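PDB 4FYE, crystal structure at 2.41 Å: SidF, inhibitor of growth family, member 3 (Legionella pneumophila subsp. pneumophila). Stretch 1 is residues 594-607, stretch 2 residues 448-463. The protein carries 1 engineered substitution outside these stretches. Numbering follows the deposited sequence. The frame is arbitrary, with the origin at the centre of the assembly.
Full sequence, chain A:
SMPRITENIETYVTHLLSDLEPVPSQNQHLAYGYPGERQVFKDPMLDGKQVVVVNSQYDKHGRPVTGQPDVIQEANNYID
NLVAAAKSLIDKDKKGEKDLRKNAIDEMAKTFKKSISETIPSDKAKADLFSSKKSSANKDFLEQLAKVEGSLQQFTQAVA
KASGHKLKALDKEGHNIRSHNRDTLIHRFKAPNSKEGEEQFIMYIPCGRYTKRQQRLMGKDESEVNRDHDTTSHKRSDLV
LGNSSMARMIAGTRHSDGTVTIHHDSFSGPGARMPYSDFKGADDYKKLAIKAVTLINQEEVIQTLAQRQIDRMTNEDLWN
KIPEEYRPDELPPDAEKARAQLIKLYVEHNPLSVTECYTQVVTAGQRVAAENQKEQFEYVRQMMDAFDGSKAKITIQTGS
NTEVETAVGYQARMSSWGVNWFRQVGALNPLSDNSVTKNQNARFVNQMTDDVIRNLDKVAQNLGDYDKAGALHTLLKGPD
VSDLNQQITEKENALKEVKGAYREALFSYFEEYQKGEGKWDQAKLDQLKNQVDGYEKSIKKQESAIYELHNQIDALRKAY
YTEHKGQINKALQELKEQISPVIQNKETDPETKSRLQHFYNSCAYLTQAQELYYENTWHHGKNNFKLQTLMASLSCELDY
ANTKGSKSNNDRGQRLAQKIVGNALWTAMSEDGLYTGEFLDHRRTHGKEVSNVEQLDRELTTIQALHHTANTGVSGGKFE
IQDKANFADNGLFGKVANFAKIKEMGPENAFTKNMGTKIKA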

# COMPACT_ATOMS: atom_id res chain seq x y z
N SER A 594 -25.81 -8.27 0.89
CA SER A 594 -24.62 -7.63 1.43
C SER A 594 -24.51 -7.79 2.89
O SER A 594 -23.43 -8.01 3.40
CB SER A 594 -24.65 -6.16 1.18
OG SER A 594 -24.22 -5.99 -0.12
N ARG A 595 -25.64 -7.65 3.56
CA ARG A 595 -25.69 -7.80 4.99
C ARG A 595 -25.07 -9.15 5.29
O ARG A 595 -24.26 -9.28 6.19
CB ARG A 595 -27.15 -7.76 5.51
CG ARG A 595 -27.78 -6.38 5.65
CD ARG A 595 -29.30 -6.51 5.63
NE ARG A 595 -30.05 -5.25 5.63
CZ ARG A 595 -29.89 -4.25 4.76
NH1 ARG A 595 -28.95 -4.29 3.82
NH2 ARG A 595 -30.66 -3.16 4.85
N LEU A 596 -25.46 -10.16 4.52
CA LEU A 596 -25.15 -11.54 4.90
C LEU A 596 -23.69 -11.90 4.66
O LEU A 596 -23.13 -12.76 5.35
CB LEU A 596 -26.08 -12.51 4.17
CG LEU A 596 -27.47 -12.69 4.82
CD1 LEU A 596 -28.07 -11.37 5.26
CD2 LEU A 596 -28.44 -13.42 3.90
N GLN A 597 -23.09 -11.24 3.68
CA GLN A 597 -21.70 -11.45 3.30
C GLN A 597 -20.81 -10.66 4.22
O GLN A 597 -19.82 -11.18 4.73
CB GLN A 597 -21.48 -11.01 1.85
CG GLN A 597 -22.36 -11.75 0.85
CD GLN A 597 -22.34 -11.11 -0.53
OE1 GLN A 597 -22.26 -9.88 -0.65
NE2 GLN A 597 -22.36 -11.94 -1.58
N HIS A 598 -21.19 -9.40 4.46
CA HIS A 598 -20.48 -8.59 5.44
C HIS A 598 -20.42 -9.30 6.74
O HIS A 598 -19.34 -9.46 7.28
CB HIS A 598 -21.13 -7.23 5.65
CG HIS A 598 -20.49 -6.43 6.78
ND1 HIS A 598 -19.22 -5.95 6.71
CD2 HIS A 598 -20.99 -6.05 8.04
CE1 HIS A 598 -18.94 -5.29 7.86
NE2 HIS A 598 -20.02 -5.36 8.68
N PHE A 599 -21.56 -9.75 7.27
CA PHE A 599 -21.53 -10.41 8.59
C PHE A 599 -20.61 -11.64 8.62
O PHE A 599 -19.74 -11.81 9.49
CB PHE A 599 -22.94 -10.82 9.06
CG PHE A 599 -22.97 -11.41 10.45
CD1 PHE A 599 -22.69 -12.76 10.65
CD2 PHE A 599 -23.28 -10.63 11.56
CE1 PHE A 599 -22.72 -13.33 11.92
CE2 PHE A 599 -23.32 -11.19 12.84
CZ PHE A 599 -23.04 -12.53 13.02
N TYR A 600 -20.84 -12.53 7.67
CA TYR A 600 -20.08 -13.75 7.61
C TYR A 600 -18.58 -13.54 7.33
O TYR A 600 -17.73 -14.28 7.84
CB TYR A 600 -20.65 -14.60 6.50
CG TYR A 600 -19.89 -15.85 6.37
CD1 TYR A 600 -18.72 -15.92 5.59
CD2 TYR A 600 -20.27 -16.97 7.11
CE1 TYR A 600 -17.99 -17.09 5.51
CE2 TYR A 600 -19.55 -18.15 7.05
CZ TYR A 600 -18.42 -18.21 6.24
OH TYR A 600 -17.74 -19.39 6.20
N ASN A 601 -18.25 -12.59 6.47
CA ASN A 601 -16.86 -12.45 6.09
C ASN A 601 -16.03 -11.88 7.22
O ASN A 601 -14.94 -12.37 7.47
CB ASN A 601 -16.71 -11.71 4.75
CG ASN A 601 -16.96 -12.63 3.56
OD1 ASN A 601 -16.72 -13.87 3.61
ND2 ASN A 601 -17.42 -12.05 2.47
N SER A 602 -16.58 -10.87 7.91
CA SER A 602 -16.09 -10.35 9.17
C SER A 602 -15.78 -11.48 10.10
O SER A 602 -14.66 -11.58 10.59
CB SER A 602 -17.17 -9.52 9.82
OG SER A 602 -17.34 -8.27 9.18
N CYS A 603 -16.75 -12.34 10.38
CA CYS A 603 -16.49 -13.46 11.27
C CYS A 603 -15.39 -14.37 10.72
O CYS A 603 -14.50 -14.81 11.48
CB CYS A 603 -17.75 -14.27 11.50
SG CYS A 603 -19.00 -13.26 12.28
N ALA A 604 -15.43 -14.65 9.42
CA ALA A 604 -14.49 -15.62 8.87
C ALA A 604 -13.11 -15.05 8.94
O ALA A 604 -12.22 -15.76 9.36
CB ALA A 604 -14.85 -16.06 7.46
N TYR A 605 -12.93 -13.78 8.59
CA TYR A 605 -11.58 -13.19 8.64
C TYR A 605 -11.05 -13.19 10.07
O TYR A 605 -9.93 -13.62 10.32
CB TYR A 605 -11.53 -11.79 8.05
CG TYR A 605 -11.69 -11.78 6.53
CD1 TYR A 605 -10.91 -12.61 5.71
CD2 TYR A 605 -12.60 -10.91 5.92
CE1 TYR A 605 -11.06 -12.58 4.34
CE2 TYR A 605 -12.78 -10.87 4.54
CZ TYR A 605 -12.03 -11.71 3.76
OH TYR A 605 -12.20 -11.66 2.41
N LEU A 606 -11.87 -12.76 11.02
CA LEU A 606 -11.37 -12.73 12.39
C LEU A 606 -10.95 -14.13 12.89
O LEU A 606 -9.84 -14.34 13.36
CB LEU A 606 -12.44 -12.18 13.29
CG LEU A 606 -12.00 -11.37 14.52
CD1 LEU A 606 -12.95 -11.73 15.68
CD2 LEU A 606 -10.52 -11.48 14.93
N THR A 607 -11.83 -15.11 12.80
CA THR A 607 -11.49 -16.37 13.43
C THR A 607 -10.26 -17.01 12.82
O THR A 607 -9.53 -17.73 13.47
CB THR A 607 -12.65 -17.35 13.37
OG1 THR A 607 -13.02 -17.52 12.00
CG2 THR A 607 -13.80 -16.77 14.10
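Stretch 2 448-463: MTDDVIRNLDKVAQNL

Stretch 2 packs along one side of the helix formed by stretch 1. Residues 594-607 are helical throughout, and the helix extends beyond both ends. Stretch 2 begins as a helix that enters from earlier in the chain. It then gives way to a type I beta turn from A460 to L463. The two helices run nearly antiparallel, with an angle of 156° between their N-to-C directions. Their axes approach to 11.0 Å. The start of stretch 1 therefore meets the end of stretch 2.

R595 faces the turn. Its CD lies 4.0 Å from N462 CB, and the CA atoms of these two residues are 7.8 Å apart. L596 points sideways at CB, but its end reaches the turn. Its CD1 is 3.4 Å from L463 CD2, a tight apolar contact.

H598 supplies the one hydrogen bond between the stretches. Its NE2 donates to N455 OD1 at 3.1 Å, with a nearly straight angle of 168°. The acceptor lies at the ring edge, near the ring plane, where the N-H can point directly at it. V459 CG2 also sits at this edge, 4.1 Å from H598 CD2.

F599 is buried between the helix and the turn of stretch 2. Its CE2 is 3.8 Å from L456 CG, and its CG is 4.1 Å from L463 CD1. One ring thus bridges both parts of the partner. Y600 points away and makes no contact.

One turn further on, C603 SG lies 4.1 Å from L456 CD2. L456 also points sideways at CB, yet its end comes nearer and touches both F599 and C603.

L606 closes the contact against the first part of stretch 2. Its CD1 is 4.0 Å from V452 CG1, and its CD2 is 4.3 Å from T449 CB. The L606 and T449 CA atoms are 7.2 Å apart.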

# COMPACT_ATOMS: atom_id res chain seq x y z
N MET A 448 -8.92 -4.88 17.15
CA MET A 448 -9.62 -5.31 15.95
C MET A 448 -10.67 -6.29 16.37
O MET A 448 -11.75 -6.35 15.80
CB MET A 448 -8.64 -6.00 14.95
CG MET A 448 -7.59 -5.08 14.34
SD MET A 448 -8.38 -3.84 13.27
CE MET A 448 -8.74 -4.79 11.78
N THR A 449 -10.36 -7.09 17.36
CA THR A 449 -11.38 -7.97 17.82
C THR A 449 -12.52 -7.19 18.53
O THR A 449 -13.69 -7.44 18.25
CB THR A 449 -10.86 -9.26 18.54
OG1 THR A 449 -11.64 -9.48 19.71
CG2 THR A 449 -9.39 -9.22 18.94
N ASP A 450 -12.20 -6.24 19.40
CA ASP A 450 -13.26 -5.37 20.01
C ASP A 450 -14.12 -4.65 18.92
O ASP A 450 -15.36 -4.67 18.97
CB ASP A 450 -12.67 -4.39 21.08
CG ASP A 450 -12.15 -5.14 22.40
OD1 ASP A 450 -12.95 -5.85 23.06
OD2 ASP A 450 -10.96 -5.00 22.82
N ASP A 451 -13.46 -4.09 17.88
CA ASP A 451 -14.19 -3.45 16.75
C ASP A 451 -15.11 -4.42 16.09
O ASP A 451 -16.19 -4.06 15.64
CB ASP A 451 -13.26 -2.94 15.65
CG ASP A 451 -12.31 -1.90 16.12
OD1 ASP A 451 -12.32 -1.58 17.33
OD2 ASP A 451 -11.54 -1.41 15.29
N VAL A 452 -14.67 -5.67 15.97
CA VAL A 452 -15.58 -6.66 15.42
C VAL A 452 -16.77 -7.00 16.34
O VAL A 452 -17.86 -7.23 15.83
CB VAL A 452 -14.85 -7.90 14.92
CG1 VAL A 452 -15.80 -9.07 14.74
CG2 VAL A 452 -14.23 -7.59 13.60
N ILE A 453 -16.56 -7.02 17.66
CA ILE A 453 -17.64 -7.26 18.63
C ILE A 453 -18.69 -6.14 18.48
O ILE A 453 -19.86 -6.43 18.23
CB ILE A 453 -17.11 -7.40 20.11
CG1 ILE A 453 -16.10 -8.55 20.28
CG2 ILE A 453 -18.24 -7.57 21.12
CD1 ILE A 453 -16.56 -9.90 19.75
N ARG A 454 -18.25 -4.88 18.56
CA ARG A 454 -19.14 -3.74 18.49
C ARG A 454 -19.94 -3.81 17.23
O ARG A 454 -21.16 -3.64 17.25
CB ARG A 454 -18.37 -2.44 18.48
CG ARG A 454 -17.66 -2.13 19.77
CD ARG A 454 -17.28 -0.67 19.76
NE ARG A 454 -15.90 -0.48 20.18
CZ ARG A 454 -14.93 0.01 19.41
NH1 ARG A 454 -15.19 0.37 18.15
NH2 ARG A 454 -13.71 0.15 19.90
N ASN A 455 -19.26 -4.07 16.13
CA ASN A 455 -19.88 -4.05 14.82
C ASN A 455 -20.78 -5.25 14.63
O ASN A 455 -21.70 -5.23 13.82
CB ASN A 455 -18.81 -4.00 13.73
CG ASN A 455 -19.37 -3.61 12.37
OD1 ASN A 455 -19.92 -4.44 11.64
ND2 ASN A 455 -19.18 -2.35 12.00
N LEU A 456 -20.52 -6.32 15.39
CA LEU A 456 -21.44 -7.47 15.42
C LEU A 456 -22.69 -7.15 16.20
O LEU A 456 -23.79 -7.43 15.73
CB LEU A 456 -20.79 -8.74 15.94
CG LEU A 456 -20.45 -9.85 14.92
CD1 LEU A 456 -19.99 -9.35 13.55
CD2 LEU A 456 -19.44 -10.84 15.50
N ASP A 457 -22.51 -6.55 17.38
CA ASP A 457 -23.61 -6.09 18.23
C ASP A 457 -24.63 -5.27 17.43
O ASP A 457 -25.81 -5.28 17.74
CB ASP A 457 -23.08 -5.24 19.42
CG ASP A 457 -22.19 -6.06 20.40
OD1 ASP A 457 -22.02 -7.28 20.18
OD2 ASP A 457 -21.67 -5.50 21.39
N LYS A 458 -24.14 -4.65 16.36
CA LYS A 458 -24.81 -3.57 15.65
C LYS A 458 -25.53 -3.99 14.36
O LYS A 458 -26.46 -3.34 13.94
CB LYS A 458 -23.76 -2.47 15.36
CG LYS A 458 -24.29 -1.07 15.12
CD LYS A 458 -24.25 -0.71 13.65
CE LYS A 458 -22.93 -0.02 13.30
NZ LYS A 458 -22.66 -0.21 11.85
N VAL A 459 -25.07 -5.05 13.69
CA VAL A 459 -25.86 -5.62 12.59
C VAL A 459 -26.28 -7.07 12.87
O VAL A 459 -26.42 -7.87 11.96
CB VAL A 459 -25.24 -5.47 11.16
CG1 VAL A 459 -25.50 -4.08 10.59
CG2 VAL A 459 -23.76 -5.85 11.08
N ALA A 460 -26.51 -7.39 14.14
CA ALA A 460 -27.20 -8.63 14.52
C ALA A 460 -28.71 -8.41 14.40
O ALA A 460 -29.49 -9.37 14.28
CB ALA A 460 -26.82 -9.03 15.93
N GLN A 461 -29.09 -7.13 14.45
CA GLN A 461 -30.48 -6.67 14.40
C GLN A 461 -31.16 -7.03 13.06
O GLN A 461 -32.28 -7.51 13.06
CB GLN A 461 -30.51 -5.16 14.73
CG GLN A 461 -31.32 -4.24 13.81
CD GLN A 461 -32.71 -3.91 14.33
OE1 GLN A 461 -33.57 -3.41 13.57
NE2 GLN A 461 -32.96 -4.18 15.62
N ASN A 462 -30.46 -6.87 11.94
CA ASN A 462 -31.06 -7.16 10.62
C ASN A 462 -31.20 -8.63 10.22
O ASN A 462 -31.69 -8.93 9.13
CB ASN A 462 -30.37 -6.35 9.53
CG ASN A 462 -30.64 -4.87 9.67
OD1 ASN A 462 -31.81 -4.42 9.79
ND2 ASN A 462 -29.58 -4.10 9.70
N LEU A 463 -30.79 -9.54 11.10
CA LEU A 463 -30.79 -10.97 10.79
C LEU A 463 -31.45 -11.74 11.92
O LEU A 463 -30.79 -12.54 12.60
CB LEU A 463 -29.37 -11.47 10.54
CG LEU A 463 -28.41 -10.55 9.75
CD1 LEU A 463 -26.97 -11.05 9.71
CD2 LEU A 463 -28.91 -10.26 8.34